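Long-range contacts in putative adhesin (Komagataella phaffii, PDB 5FX8), which is a putative cell-wall adhesin that may take part in cell-cell interaction through salt bridges and hydrogen bonds; this is its N-terminal part: residues Val26-Phe31 / Glu105-Phe110; Glu164-Ile169 / Val260-Phe265; Val195-Gly200 / Ile227-Ala232. All coordinates share one frame; numbering follows the deposited sequence.

Contact 1 (Val26-Phe31 / Glu105-Phe110); sequences VVSFVF and EGVVFF
The Phe31 ring has the carbonyl oxygen of Gly106 at its edge, in plane, with Phe31 CD1 3.9 Å from Gly106 O, while the Phe31 and Val108 side chains cross obliquely, Phe31 CE1 4.1 Å from Val108 CB. On the same side of the sheet the Phe29 ring brings its edge to Val108 O, and its CE1 meets the edge of the Phe110 ring near that ring's plane (Phe29 CE1 to Phe110 CD2 4.4 Å). Phe109 stands on the other side; its CG lies between the backbone N and the carbonyl carbon (chi1 75°), the ring running off past Val26, whose CG1 reaches Phe109 CD1 at 3.9 Å. Ser28 shares that side, its OG 3.5 Å from Phe109 CB.

The two strands run antiparallel, at 158°. Val27 and Phe110 exchange both N-H...O bonds, Val27 N to Phe110 O being 2.8 Å, and Phe29 with Val108 and Phe31 with Gly106 do the same.

The carboxylate of Glu105 turns to Ser32 OG and Thr33 N, just past the end of the opposite strand. Strand 4-11 flanks 25-31 on its other edge, whereas strand 312-319 pairs with 101-114. Over the side that carries Phe29, Phe31 and Phe110 lies strand 89-94, where Phe92 meets Phe29 and Phe31 edge-to-face. That face, with Val27 and Val108 also on it, is the one buried in the interior of the first cohesin-like domain.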
loop_
_atom_site.group_PDB
_atom_site.type_symbol
_atom_site.label_atom_id
_atom_site.label_comp_id
_atom_site.label_asym_id
_atom_site.label_seq_id
_atom_site.Cartn_x
_atom_site.Cartn_y
_atom_site.Cartn_z
ATOM N N VAL C 26 26.706 -52.427 26.400
ATOM C CA VAL C 26 27.736 -53.449 26.278
ATOM C C VAL C 26 28.195 -53.822 27.682
ATOM O O VAL C 26 28.896 -53.045 28.332
ATOM C CB VAL C 26 28.901 -52.923 25.438
ATOM C CG1 VAL C 26 29.971 -53.957 25.271
ATOM C CG2 VAL C 26 28.387 -52.486 24.120
ATOM N N VAL C 27 27.796 -54.992 28.165
ATOM C CA VAL C 27 28.227 -55.490 29.471
ATOM C C VAL C 27 29.400 -56.439 29.254
ATOM O O VAL C 27 29.205 -57.559 28.786
ATOM C CB VAL C 27 27.090 -56.199 30.209
ATOM C CG1 VAL C 27 27.579 -56.698 31.526
ATOM C CG2 VAL C 27 25.963 -55.269 30.426
ATOM N N SER C 28 30.610 -56.022 29.627
ATOM C CA SER C 28 31.850 -56.725 29.306
ATOM C C SER C 28 32.451 -57.412 30.527
ATOM O O SER C 28 32.674 -56.780 31.558
ATOM C CB SER C 28 32.875 -55.762 28.726
ATOM O OG SER C 28 32.403 -55.221 27.518
ATOM N N PHE C 29 32.764 -58.691 30.388
ATOM C CA PHE C 29 33.370 -59.475 31.463
ATOM C C PHE C 29 34.825 -59.709 31.094
ATOM O O PHE C 29 35.120 -60.495 30.201
ATOM C CB PHE C 29 32.617 -60.789 31.675
ATOM C CG PHE C 29 31.200 -60.601 32.112
ATOM C CD1 PHE C 29 30.185 -60.461 31.180
ATOM C CD2 PHE C 29 30.884 -60.518 33.450
ATOM C CE1 PHE C 29 28.884 -60.267 31.566
ATOM C CE2 PHE C 29 29.585 -60.341 33.851
ATOM C CZ PHE C 29 28.580 -60.212 32.899
ATOM N N VAL C 30 35.716 -59.005 31.746
ATOM C CA VAL C 30 37.134 -59.071 31.442
ATOM C C VAL C 30 37.744 -60.229 32.212
ATOM O O VAL C 30 37.501 -60.378 33.412
ATOM C CB VAL C 30 37.824 -57.744 31.794
ATOM C CG1 VAL C 30 39.319 -57.791 31.493
ATOM C CG2 VAL C 30 37.179 -56.638 31.032
ATOM N N PHE C 31 38.534 -61.045 31.518
ATOM C CA PHE C 31 39.218 -62.194 32.092
ATOM C C PHE C 31 40.714 -61.995 31.952
ATOM O O PHE C 31 41.205 -61.732 30.854
ATOM C CB PHE C 31 38.806 -63.491 31.409
ATOM C CG PHE C 31 37.383 -63.895 31.660
ATOM C CD1 PHE C 31 36.357 -63.369 30.913
ATOM C CD2 PHE C 31 37.081 -64.832 32.618
ATOM C CE1 PHE C 31 35.077 -63.748 31.125
ATOM C CE2 PHE C 31 35.799 -65.214 32.828
ATOM C CZ PHE C 31 34.793 -64.663 32.077
ATOM N N GLU C 105 43.253 -64.820 28.989
ATOM C CA GLU C 105 43.063 -63.409 28.674
ATOM C C GLU C 105 41.939 -63.285 27.662
ATOM O O GLU C 105 42.043 -63.828 26.560
ATOM C CB GLU C 105 44.334 -62.773 28.112
ATOM C CG GLU C 105 45.507 -62.743 29.053
ATOM C CD GLU C 105 45.259 -61.906 30.288
ATOM O OE1 GLU C 105 44.384 -61.009 30.249
ATOM O OE2 GLU C 105 45.950 -62.154 31.303
ATOM N N GLY C 106 40.889 -62.552 28.013
ATOM C CA GLY C 106 39.825 -62.311 27.057
ATOM C C GLY C 106 38.741 -61.435 27.640
ATOM O O GLY C 106 38.759 -61.082 28.817
ATOM N N VAL C 107 37.786 -61.085 26.786
ATOM C CA VAL C 107 36.625 -60.304 27.189
ATOM C C VAL C 107 35.369 -60.975 26.634
ATOM O O VAL C 107 35.233 -61.148 25.417
ATOM C CB VAL C 107 36.705 -58.840 26.710
ATOM C CG1 VAL C 107 35.501 -58.080 27.233
ATOM C CG2 VAL C 107 38.002 -58.162 27.134
ATOM N N VAL C 108 34.449 -61.344 27.511
ATOM C CA VAL C 108 33.124 -61.773 27.097
ATOM C C VAL C 108 32.176 -60.606 27.317
ATOM O O VAL C 108 32.113 -60.042 28.413
ATOM C CB VAL C 108 32.664 -63.027 27.866
ATOM C CG1 VAL C 108 31.147 -63.188 27.790
ATOM C CG2 VAL C 108 33.334 -64.268 27.315
ATOM N N PHE C 109 31.456 -60.223 26.277
ATOM C CA PHE C 109 30.473 -59.165 26.411
ATOM C C PHE C 109 29.140 -59.599 25.828
ATOM O O PHE C 109 29.066 -60.447 24.939
ATOM C CB PHE C 109 30.948 -57.865 25.761
ATOM C CG PHE C 109 30.897 -57.860 24.272
ATOM C CD1 PHE C 109 29.735 -57.531 23.607
ATOM C CD2 PHE C 109 32.037 -58.108 23.536
ATOM C CE1 PHE C 109 29.692 -57.513 22.253
ATOM C CE2 PHE C 109 31.997 -58.078 22.173
ATOM C CZ PHE C 109 30.823 -57.779 21.532
ATOM N N PHE C 110 28.089 -59.023 26.369
ATOM C CA PHE C 110 26.759 -59.118 25.814
ATOM C C PHE C 110 26.154 -57.723 25.758
ATOM O O PHE C 110 26.534 -56.841 26.529
ATOM C CB PHE C 110 25.867 -60.011 26.646
ATOM C CG PHE C 110 26.331 -61.415 26.744
ATOM C CD1 PHE C 110 25.994 -62.339 25.770
ATOM C CD2 PHE C 110 27.073 -61.836 27.833
ATOM C CE1 PHE C 110 26.396 -63.666 25.882
ATOM C CE2 PHE C 110 27.481 -63.153 27.948
ATOM C CZ PHE C 110 27.147 -64.066 26.971
#

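Contact 2 (Glu164-Ile169 / Val260-Phe265); sequences EWFVDI and VLRVSF
Asp168 and Arg262 lie side by side, pointing the same way off a non-hydrogen-bonded pair, with carboxylate and guanidinium planes only 16° apart. Arg262 starts out extended, CG anti to the backbone N, and a bend at chi3 (-72°) turns NE to Asp168 OD1, a 2.6 Å bond on the syn lone pair. NH2 faces OD2 to complete a two-pronged salt bridge; the modelled length of that second prong is too short to trust.

Phe166, next along this side, lies almost parallel to the guanidinium. Arg262 CD sits over one ring face, 4.1 Å from the centroid and displaced toward the rim, in a CH-pi contact. At the ring's edge, in plane, is Ser264 OG, 3.3 Å from Phe166 CE1. That hydroxyl donates to Glu164 OE2 at 2.7 Å, on the anti lone pair; the glutamate chain is extended to reach it, with CG anti to the backbone N.

On the reverse side, chi1 of 42° puts Phe265 CG in the crowded position between backbone N and carbonyl carbon. The Phe265 ring lies against Trp165, whose CB is over its face, 3.8 Å from the centroid; the indole itself is slid aside and barely overlaps it. Val167 CG2 comes to the ring's edge, 3.7 Å from Phe265 CE1. This apolar side packs on strands 176-186, 246-252 and 275-286, as one layer of a beta sandwich.

Asp168 also binds Arg149, and Arg262 also pairs with Asp208 and makes a cation-pi contact with Phe209. Arg149 and Arg262 come close, with Asp168 as their shared counter-charge; the pairing would be expected to keep the buried Asp168 and Arg262 ionised.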
loop_
_atom_site.group_PDB
_atom_site.type_symbol
_atom_site.label_atom_id
_atom_site.label_comp_id
_atom_site.label_asym_id
_atom_site.label_seq_id
_atom_site.Cartn_x
_atom_site.Cartn_y
_atom_site.Cartn_z
ATOM N N GLU C 164 10.573 -48.564 13.648
ATOM C CA GLU C 164 10.116 -47.200 13.483
ATOM C C GLU C 164 11.306 -46.298 13.764
ATOM O O GLU C 164 11.894 -46.362 14.849
ATOM C CB GLU C 164 8.949 -46.903 14.412
ATOM C CG GLU C 164 8.280 -45.583 14.133
ATOM C CD GLU C 164 7.105 -45.318 15.037
ATOM O OE1 GLU C 164 6.909 -46.072 16.031
ATOM O OE2 GLU C 164 6.380 -44.339 14.741
ATOM N N TRP C 165 11.701 -45.516 12.767
ATOM C CA TRP C 165 12.780 -44.560 12.916
ATOM C C TRP C 165 12.205 -43.213 13.300
ATOM O O TRP C 165 11.141 -42.831 12.815
ATOM C CB TRP C 165 13.562 -44.407 11.623
ATOM C CG TRP C 165 14.224 -45.607 11.136
ATOM C CD1 TRP C 165 13.802 -46.422 10.136
ATOM C CD2 TRP C 165 15.464 -46.127 11.581
ATOM N NE1 TRP C 165 14.703 -47.426 9.929
ATOM C CE2 TRP C 165 15.736 -47.273 10.813
ATOM C CE3 TRP C 165 16.374 -45.745 12.566
ATOM C CZ2 TRP C 165 16.876 -48.044 11.002
ATOM C CZ3 TRP C 165 17.514 -46.503 12.745
ATOM C CH2 TRP C 165 17.756 -47.638 11.963
ATOM N N PHE C 166 12.905 -42.506 14.186
ATOM C CA PHE C 166 12.597 -41.124 14.536
ATOM C C PHE C 166 13.797 -40.263 14.193
ATOM O O PHE C 166 14.920 -40.581 14.583
ATOM C CB PHE C 166 12.264 -40.956 16.021
ATOM C CG PHE C 166 10.928 -41.520 16.427
ATOM C CD1 PHE C 166 9.971 -41.826 15.483
ATOM C CD2 PHE C 166 10.632 -41.742 17.755
ATOM C CE1 PHE C 166 8.739 -42.346 15.839
ATOM C CE2 PHE C 166 9.400 -42.268 18.119
ATOM C CZ PHE C 166 8.451 -42.568 17.146
ATOM N N VAL C 167 13.564 -39.183 13.463
ATOM C CA VAL C 167 14.571 -38.161 13.225
ATOM C C VAL C 167 14.061 -36.888 13.883
ATOM O O VAL C 167 13.030 -36.339 13.474
ATOM C CB VAL C 167 14.836 -37.948 11.730
ATOM C CG1 VAL C 167 15.926 -36.936 11.543
ATOM C CG2 VAL C 167 15.212 -39.261 11.059
ATOM N N ASP C 168 14.751 -36.434 14.919
ATOM C CA ASP C 168 14.370 -35.234 15.645
ATOM C C ASP C 168 15.216 -34.058 15.187
ATOM O O ASP C 168 16.442 -34.158 15.137
ATOM C CB ASP C 168 14.534 -35.432 17.147
ATOM C CG ASP C 168 13.414 -36.237 17.746
ATOM O OD1 ASP C 168 12.526 -36.656 16.986
ATOM O OD2 ASP C 168 13.411 -36.451 18.976
ATOM N N ILE C 169 14.560 -32.950 14.861
ATOM C CA ILE C 169 15.227 -31.705 14.503
ATOM C C ILE C 169 14.934 -30.687 15.599
ATOM O O ILE C 169 13.776 -30.290 15.780
ATOM C CB ILE C 169 14.764 -31.172 13.146
ATOM C CG1 ILE C 169 14.757 -32.278 12.086
ATOM C CG2 ILE C 169 15.619 -29.976 12.788
ATOM C CD1 ILE C 169 16.091 -32.689 11.629
ATOM N N VAL C 260 10.546 -29.106 18.680
ATOM C CA VAL C 260 11.276 -30.200 18.052
ATOM C C VAL C 260 10.393 -30.790 16.968
ATOM O O VAL C 260 9.249 -31.162 17.238
ATOM C CB VAL C 260 11.686 -31.291 19.065
ATOM C CG1 VAL C 260 12.172 -32.517 18.351
ATOM C CG2 VAL C 260 12.783 -30.810 19.958
ATOM N N LEU C 261 10.913 -30.847 15.742
ATOM C CA LEU C 261 10.284 -31.573 14.645
ATOM C C LEU C 261 10.706 -33.036 14.674
ATOM O O LEU C 261 11.897 -33.340 14.661
ATOM C CB LEU C 261 10.677 -30.972 13.295
ATOM C CG LEU C 261 10.217 -31.774 12.083
ATOM C CD1 LEU C 261 8.753 -31.743 12.042
ATOM C CD2 LEU C 261 10.739 -31.161 10.846
ATOM N N ARG C 262 9.738 -33.938 14.668
ATOM C CA ARG C 262 10.019 -35.365 14.716
ATOM C C ARG C 262 9.421 -36.031 13.492
ATOM O O ARG C 262 8.205 -36.017 13.309
ATOM C CB ARG C 262 9.465 -35.988 15.998
ATOM C CG ARG C 262 9.462 -37.507 16.011
ATOM C CD ARG C 262 9.309 -38.043 17.407
ATOM N NE ARG C 262 10.535 -37.830 18.159
ATOM C CZ ARG C 262 10.648 -38.047 19.457
ATOM N NH1 ARG C 262 9.598 -38.481 20.138
ATOM N NH2 ARG C 262 11.800 -37.829 20.071
ATOM N N VAL C 263 10.262 -36.623 12.663
ATOM C CA VAL C 263 9.792 -37.359 11.505
ATOM C C VAL C 263 9.856 -38.847 11.809
ATOM O O VAL C 263 10.870 -39.346 12.297
ATOM C CB VAL C 263 10.614 -37.012 10.259
ATOM C CG1 VAL C 263 10.055 -37.745 9.067
ATOM C CG2 VAL C 263 10.561 -35.546 10.018
ATOM N N SER C 264 8.781 -39.557 11.516
ATOM C CA SER C 264 8.692 -40.983 11.776
ATOM C C SER C 264 8.507 -41.715 10.460
ATOM O O SER C 264 7.599 -41.387 9.700
ATOM C CB SER C 264 7.533 -41.271 12.722
ATOM O OG SER C 264 7.291 -42.648 12.851
ATOM N N PHE C 265 9.349 -42.708 10.180
ATOM C CA PHE C 265 9.107 -43.572 9.030
ATOM C C PHE C 265 9.288 -45.038 9.394
ATOM O O PHE C 265 10.304 -45.433 9.965
ATOM C CB PHE C 265 9.981 -43.203 7.823
ATOM C CG PHE C 265 11.385 -42.878 8.157
ATOM C CD1 PHE C 265 11.715 -41.644 8.668
ATOM C CD2 PHE C 265 12.388 -43.793 7.913
ATOM C CE1 PHE C 265 13.012 -41.337 8.967
ATOM C CE2 PHE C 265 13.702 -43.497 8.196
ATOM C CZ PHE C 265 14.016 -42.269 8.724
#

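Contact 3 (Val195-Gly200 / Ile227-Ala232)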
loop_
_atom_site.group_PDB
_atom_site.type_symbol
_atom_site.label_atom_id
_atom_site.label_comp_id
_atom_site.label_asym_id
_atom_site.label_seq_id
_atom_site.Cartn_x
_atom_site.Cartn_y
_atom_site.Cartn_z
ATOM N N VAL C 195 4.631 -42.562 6.618
ATOM C CA VAL C 195 5.568 -41.484 6.921
ATOM C C VAL C 195 4.770 -40.343 7.532
ATOM O O VAL C 195 3.726 -39.958 7.005
ATOM C CB VAL C 195 6.323 -41.030 5.658
ATOM C CG1 VAL C 195 7.458 -40.089 6.011
ATOM C CG2 VAL C 195 6.864 -42.215 4.904
ATOM N N LYS C 196 5.232 -39.827 8.658
ATOM C CA LYS C 196 4.448 -38.864 9.410
ATOM C C LYS C 196 5.412 -37.948 10.150
ATOM O O LYS C 196 6.614 -38.204 10.220
ATOM C CB LYS C 196 3.472 -39.565 10.367
ATOM C CG LYS C 196 4.149 -40.397 11.422
ATOM C CD LYS C 196 3.189 -41.131 12.324
ATOM C CE LYS C 196 3.964 -41.914 13.357
ATOM N NZ LYS C 196 3.105 -42.713 14.259
ATOM N N TYR C 197 4.886 -36.850 10.674
ATOM C CA TYR C 197 5.730 -35.951 11.437
ATOM C C TYR C 197 4.893 -35.309 12.525
ATOM O O TYR C 197 3.669 -35.353 12.503
ATOM C CB TYR C 197 6.400 -34.895 10.546
ATOM C CG TYR C 197 5.509 -33.734 10.154
ATOM C CD1 TYR C 197 4.672 -33.813 9.048
ATOM C CD2 TYR C 197 5.517 -32.556 10.887
ATOM C CE1 TYR C 197 3.855 -32.763 8.694
ATOM C CE2 TYR C 197 4.716 -31.506 10.547
ATOM C CZ TYR C 197 3.878 -31.601 9.444
ATOM O OH TYR C 197 3.072 -30.527 9.104
ATOM N N ALA C 198 5.578 -34.726 13.496
ATOM C CA ALA C 198 4.926 -34.014 14.568
ATOM C C ALA C 198 5.858 -32.916 15.026
ATOM O O ALA C 198 7.063 -32.983 14.823
ATOM C CB ALA C 198 4.588 -34.943 15.725
ATOM N N VAL C 199 5.288 -31.899 15.655
ATOM C CA VAL C 199 6.057 -30.808 16.232
ATOM C C VAL C 199 5.605 -30.646 17.675
ATOM O O VAL C 199 4.437 -30.341 17.926
ATOM C CB VAL C 199 5.871 -29.492 15.459
ATOM C CG1 VAL C 199 6.808 -28.450 15.985
ATOM C CG2 VAL C 199 6.102 -29.683 13.981
ATOM N N GLY C 200 6.514 -30.856 18.617
ATOM C CA GLY C 200 6.204 -30.739 20.024
ATOM C C GLY C 200 7.046 -29.662 20.675
ATOM O O GLY C 200 8.142 -29.348 20.216
ATOM N N ILE C 227 1.075 -36.153 11.946
ATOM C CA ILE C 227 0.534 -35.661 10.688
ATOM C C ILE C 227 1.123 -36.510 9.567
ATOM O O ILE C 227 2.332 -36.487 9.343
ATOM C CB ILE C 227 0.858 -34.172 10.483
ATOM C CG1 ILE C 227 0.228 -33.343 11.595
ATOM C CG2 ILE C 227 0.391 -33.676 9.123
ATOM C CD1 ILE C 227 0.739 -31.963 11.631
ATOM N N PRO C 228 0.322 -37.266 8.835
ATOM C CA PRO C 228 0.872 -38.082 7.756
ATOM C C PRO C 228 1.417 -37.218 6.628
ATOM O O PRO C 228 1.053 -36.056 6.451
ATOM C CB PRO C 228 -0.330 -38.912 7.300
ATOM C CG PRO C 228 -1.517 -38.121 7.690
ATOM C CD PRO C 228 -1.150 -37.317 8.889
ATOM N N ILE C 229 2.315 -37.809 5.860
ATOM C CA ILE C 229 2.987 -37.151 4.761
ATOM C C ILE C 229 2.654 -37.962 3.517
ATOM O O ILE C 229 2.991 -39.146 3.438
ATOM C CB ILE C 229 4.502 -37.077 4.988
ATOM C CG1 ILE C 229 4.859 -36.142 6.133
ATOM C CG2 ILE C 229 5.225 -36.661 3.751
ATOM C CD1 ILE C 229 6.328 -36.125 6.396
ATOM N N THR C 230 1.955 -37.352 2.570
ATOM C CA THR C 230 1.580 -38.053 1.358
ATOM C C THR C 230 2.049 -37.206 0.198
ATOM O O THR C 230 2.594 -36.131 0.434
ATOM C CB THR C 230 0.083 -38.280 1.293
ATOM O OG1 THR C 230 -0.549 -37.104 0.774
ATOM C CG2 THR C 230 -0.431 -38.568 2.670
ATOM N N PRO C 231 1.923 -37.661 -1.049
ATOM C CA PRO C 231 2.218 -36.761 -2.172
ATOM C C PRO C 231 1.396 -35.494 -2.149
ATOM O O PRO C 231 1.893 -34.436 -2.543
ATOM C CB PRO C 231 1.887 -37.617 -3.396
ATOM C CG PRO C 231 2.152 -38.994 -2.949
ATOM C CD PRO C 231 1.812 -39.061 -1.493
ATOM N N ALA C 232 0.163 -35.562 -1.670
ATOM C CA ALA C 232 -0.728 -34.423 -1.731
ATOM C C ALA C 232 -0.449 -33.389 -0.659
ATOM O O ALA C 232 -1.122 -32.358 -0.636
ATOM C CB ALA C 232 -2.182 -34.877 -1.622
HETATM O O HOH W 1 3.222 -41.645 4.215
#
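Val195 O is approached by two groups of the facing segment: Ile229 N donates to it at 2.8 Å, and Pro228 CA adds a weaker C-H...O contact at 3.5 Å. Beside the Ile229 bond a water takes the N-H of Val195 (2.9 Å from Val195 N) and donates a hydrogen bond to Ile229 O, so the backbones are linked by water as well. Further along, Tyr197 and Ile227 bond to each other twice, with Ile227 N 2.8 Å from Tyr197 O. Between these comes Lys196 opposite Pro228, a non-hydrogen-bonded pair, where the imide nitrogen of proline costs the ladder no donor.

The side-chain contact centres on Tyr197. Its chi1 of 79° sets CG between the backbone N and the carbonyl carbon, and the ring then extends toward the partner segment. Ile227 CB lies over one face, 4.2 Å from the centroid; its CG2 touches Tyr197 CE1 (3.6 Å) and its CD1 comes near Tyr197 OH. Ile229 comes instead to the ring edge at about a right angle, its CG1 3.7 Å from Tyr197 CD1, while its CD1 continues to Val195 CG1. Ile229 also packs on Phe240, Leu249 and Phe251, and Phe251 meets the Tyr197 ring edge-to-face. Lys196, on the other side of the sheet, leads away to a cation-pi contact with Trp226.

Beyond this, Thr230 OG1 accepts from Ala232 N in an ST turn; Ala232 O bonds Arg379 of the lipoxygenase chain in the same crystal. Three backbone bonds and a bridging water thus hold the short end strand 227-228 to the edge of 189-200 in the second cohesin-like domain, with Tyr197, Ile227 and Ile229 adding apolar contact.

Overall arrangement
From the N terminus, contact 1 comes first: 73 residues separate its strands, and it closes within the first cohesin-like domain before either of the others opens. The chain then passes into the second domain, where 164-169 opens contact 2. Contact 3 opens and closes in the course of the 90 residues that follow, before 260-265 returns to complete contact 2. That returning strand slots between 162-170 and 189-200, so contacts 2 and 3 belong to one antiparallel sheet, their centres about 10 Å apart, with 227-228 at its margin. Contact 1 lies about 34 Å from contact 2, centre to centre, across the chain's middle. Finally strand 312-319 goes back to the first domain.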